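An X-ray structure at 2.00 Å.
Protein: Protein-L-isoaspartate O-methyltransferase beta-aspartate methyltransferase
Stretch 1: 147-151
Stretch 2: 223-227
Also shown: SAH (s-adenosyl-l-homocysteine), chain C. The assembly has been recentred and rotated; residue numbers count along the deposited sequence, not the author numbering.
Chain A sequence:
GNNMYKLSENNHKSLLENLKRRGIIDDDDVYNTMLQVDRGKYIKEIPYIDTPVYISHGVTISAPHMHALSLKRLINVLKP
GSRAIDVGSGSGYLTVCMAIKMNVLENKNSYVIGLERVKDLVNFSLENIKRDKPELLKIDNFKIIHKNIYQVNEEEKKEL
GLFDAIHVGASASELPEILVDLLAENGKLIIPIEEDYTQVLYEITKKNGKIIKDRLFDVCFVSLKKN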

# COMPACT_ATOMS: atom_id res chain seq x y z
N LYS A 147 4.02 9.13 10.54
CA LYS A 147 4.37 8.15 11.56
C LYS A 147 5.34 7.10 11.05
O LYS A 147 5.20 6.57 9.96
CB LYS A 147 3.10 7.43 12.06
CG LYS A 147 3.31 6.44 13.21
CD LYS A 147 2.94 7.10 14.52
CE LYS A 147 3.82 6.66 15.67
NZ LYS A 147 3.26 7.23 16.94
N ASN A 148 6.32 6.78 11.89
CA ASN A 148 7.18 5.65 11.68
C ASN A 148 6.58 4.44 12.38
O ASN A 148 6.23 4.51 13.56
CB ASN A 148 8.58 5.92 12.25
CG ASN A 148 9.57 4.84 11.92
OD1 ASN A 148 9.25 3.64 11.92
ND2 ASN A 148 10.79 5.26 11.61
N ILE A 149 6.48 3.33 11.65
CA ILE A 149 5.81 2.13 12.14
C ILE A 149 6.52 1.56 13.38
O ILE A 149 5.91 0.87 14.21
CB ILE A 149 5.69 1.07 11.01
CG1 ILE A 149 4.85 -0.13 11.45
CG2 ILE A 149 7.08 0.62 10.51
CD1 ILE A 149 3.41 0.18 11.80
N TYR A 150 7.81 1.87 13.49
CA TYR A 150 8.68 1.37 14.56
C TYR A 150 8.58 2.23 15.83
O TYR A 150 9.20 1.93 16.84
CB TYR A 150 10.15 1.34 14.09
CG TYR A 150 10.51 0.21 13.15
CD1 TYR A 150 10.52 -1.12 13.58
CD2 TYR A 150 10.87 0.47 11.83
CE1 TYR A 150 10.86 -2.16 12.72
CE2 TYR A 150 11.22 -0.55 10.96
CZ TYR A 150 11.22 -1.86 11.41
OH TYR A 150 11.57 -2.87 10.54
N GLN A 151 7.80 3.30 15.74
CA GLN A 151 7.63 4.21 16.88
C GLN A 151 6.18 4.23 17.37
O GLN A 151 5.69 5.23 17.85
CB GLN A 151 8.10 5.61 16.50
CG GLN A 151 9.56 5.64 16.13
CD GLN A 151 10.09 7.05 16.02
OE1 GLN A 151 10.73 7.57 16.95
NE2 GLN A 151 9.84 7.69 14.88
N SER A 223 14.19 1.02 1.57
CA SER A 223 14.30 0.45 2.92
C SER A 223 13.27 0.97 3.94
O SER A 223 12.97 2.18 4.00
CB SER A 223 15.71 0.70 3.45
OG SER A 223 15.88 0.00 4.67
N LEU A 224 12.74 0.05 4.76
CA LEU A 224 11.90 0.43 5.91
C LEU A 224 12.80 0.86 7.08
O LEU A 224 13.29 0.02 7.83
CB LEU A 224 10.98 -0.73 6.33
CG LEU A 224 9.88 -0.41 7.33
CD1 LEU A 224 8.79 0.41 6.68
CD2 LEU A 224 9.32 -1.70 7.93
N LYS A 225 12.99 2.17 7.21
CA LYS A 225 13.93 2.79 8.13
C LYS A 225 13.44 2.81 9.58
O LYS A 225 12.33 3.27 9.87
CB LYS A 225 14.24 4.22 7.68
CG LYS A 225 15.08 4.36 6.42
CD LYS A 225 15.43 5.82 6.21
CE LYS A 225 16.20 6.07 4.90
NZ LYS A 225 17.56 5.42 4.84
N LYS A 226 14.30 2.33 10.48
CA LYS A 226 13.99 2.22 11.90
C LYS A 226 14.06 3.54 12.66
O LYS A 226 13.49 3.67 13.74
CB LYS A 226 14.88 1.18 12.55
CG LYS A 226 14.43 -0.22 12.27
CD LYS A 226 15.43 -1.21 12.78
CE LYS A 226 14.88 -2.60 12.68
NZ LYS A 226 15.91 -3.56 13.12
N ASN A 227 14.76 4.52 12.12
CA ASN A 227 14.71 5.86 12.71
C ASN A 227 14.46 6.92 11.66
O ASN A 227 13.57 6.74 10.83
CB ASN A 227 15.96 6.17 13.55
CG ASN A 227 17.26 5.76 12.86
OD1 ASN A 227 17.67 6.38 11.87
ND2 ASN A 227 17.91 4.73 13.39
OXT ASN A 227 15.14 7.95 11.62
N SAH C . 3.53 2.72 -1.63
CA SAH C . 4.48 3.84 -1.86
CB SAH C . 5.89 3.35 -1.63
CG SAH C . 6.79 4.55 -1.39
SD SAH C . 8.49 4.05 -1.10
C SAH C . 4.34 4.49 -3.24
O SAH C . 4.25 3.76 -4.23
OXT SAH C . 4.32 5.74 -3.38
C5' SAH C . 8.28 3.53 0.62
C4' SAH C . 7.87 4.63 1.60
O4' SAH C . 8.07 4.11 2.89
C3' SAH C . 8.65 5.93 1.55
O3' SAH C . 7.75 7.00 1.29
C2' SAH C . 9.30 6.05 2.92
O2' SAH C . 9.35 7.38 3.39
C1' SAH C . 8.38 5.18 3.76
N9 SAH C . 8.99 4.59 4.98
C8 SAH C . 10.26 4.11 5.10
N7 SAH C . 10.40 3.60 6.34
C5 SAH C . 9.25 3.78 7.04
C6 SAH C . 8.87 3.48 8.35
N6 SAH C . 9.70 2.91 9.22
N1 SAH C . 7.60 3.77 8.76
C2 SAH C . 6.71 4.37 7.89
N3 SAH C . 7.11 4.67 6.61
C4 SAH C . 8.36 4.38 6.18
O HOH W 1 13.74 -2.50 8.77

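Neither stretch forms a regular helix or strand, so no ladder of backbone hydrogen bonds joins them. The segments meet through side chains, through one side-chain-to-backbone hydrogen bond, and through the adenine of S-adenosyl-L-homocysteine, which bonds to both. The backbones come no closer than a CA-to-CA distance of 6.0 Å, between Tyr150 and Lys226; the CA atoms of Asn148 and Asn227 lie 7.6 Å apart.

Lys147, at the start of stretch 1, is out of reach of stretch 2. Its carbonyl nevertheless lies beside the adenine, with Lys147 O 3.4 Å from SAH C2.

Asn148 is the polar hub. Its CA-to-CB bond points toward stretch 2, and its amide offers a donor and an acceptor on one short side chain. Asn148 ND2 donates to Lys225 O at 3.1 Å; the same nitrogen lies 3.2 Å from Asn227 O of the C-terminal carboxylate. The acceptor end serves two donors: Tyr150 N reaches Asn148 OD1 at 2.8 Å, an almost straight bond that ties the side chain to the backbone two residues further along, and SAH N6 donates to Asn148 OD1, also at 2.8 Å. Such a buried position suits asparagine, whose uncharged amide can satisfy partners of both kinds. A further backbone bond, Gln151 N to Asn148 O at 2.9 Å, tightens the local turn of the chain.

Ile149 contributes through both backbone and side chain. Ile149 N donates to SAH N1 at 3.1 Å, while from stretch 2 Lys225 N donates to SAH N7 at 3.1 Å. SAH N6 also makes a weak bond to Lys225 O at 2.7 Å, so the adenine's polar edge is read by both segments. The branched side chain of Ile149 adds an apolar contact, with Ile149 CG2 4.1 Å from Leu224 CD2.

Tyr150 has the largest area covered by the other stretch. Lys226 CG sits over one face of its ring, 3.6 Å from the centroid of the Tyr150 ring and 17° off the normal, a CH-pi contact in which the aliphatic part of a lysine suits an aromatic surface. Lysine can pack this way while its amine, Lys226 NZ, bonds elsewhere in the structure. Leu224 CD2 approaches obliquely, 3.8 Å from Tyr150 CE2, and Lys225 O lies at the ring edge. The phenol adds a polar link: one water donates to Tyr150 OH at 2.8 Å and to Leu224 O at 2.7 Å, bridging the stretches.

Gln151, exposed, makes no close contact with stretch 2.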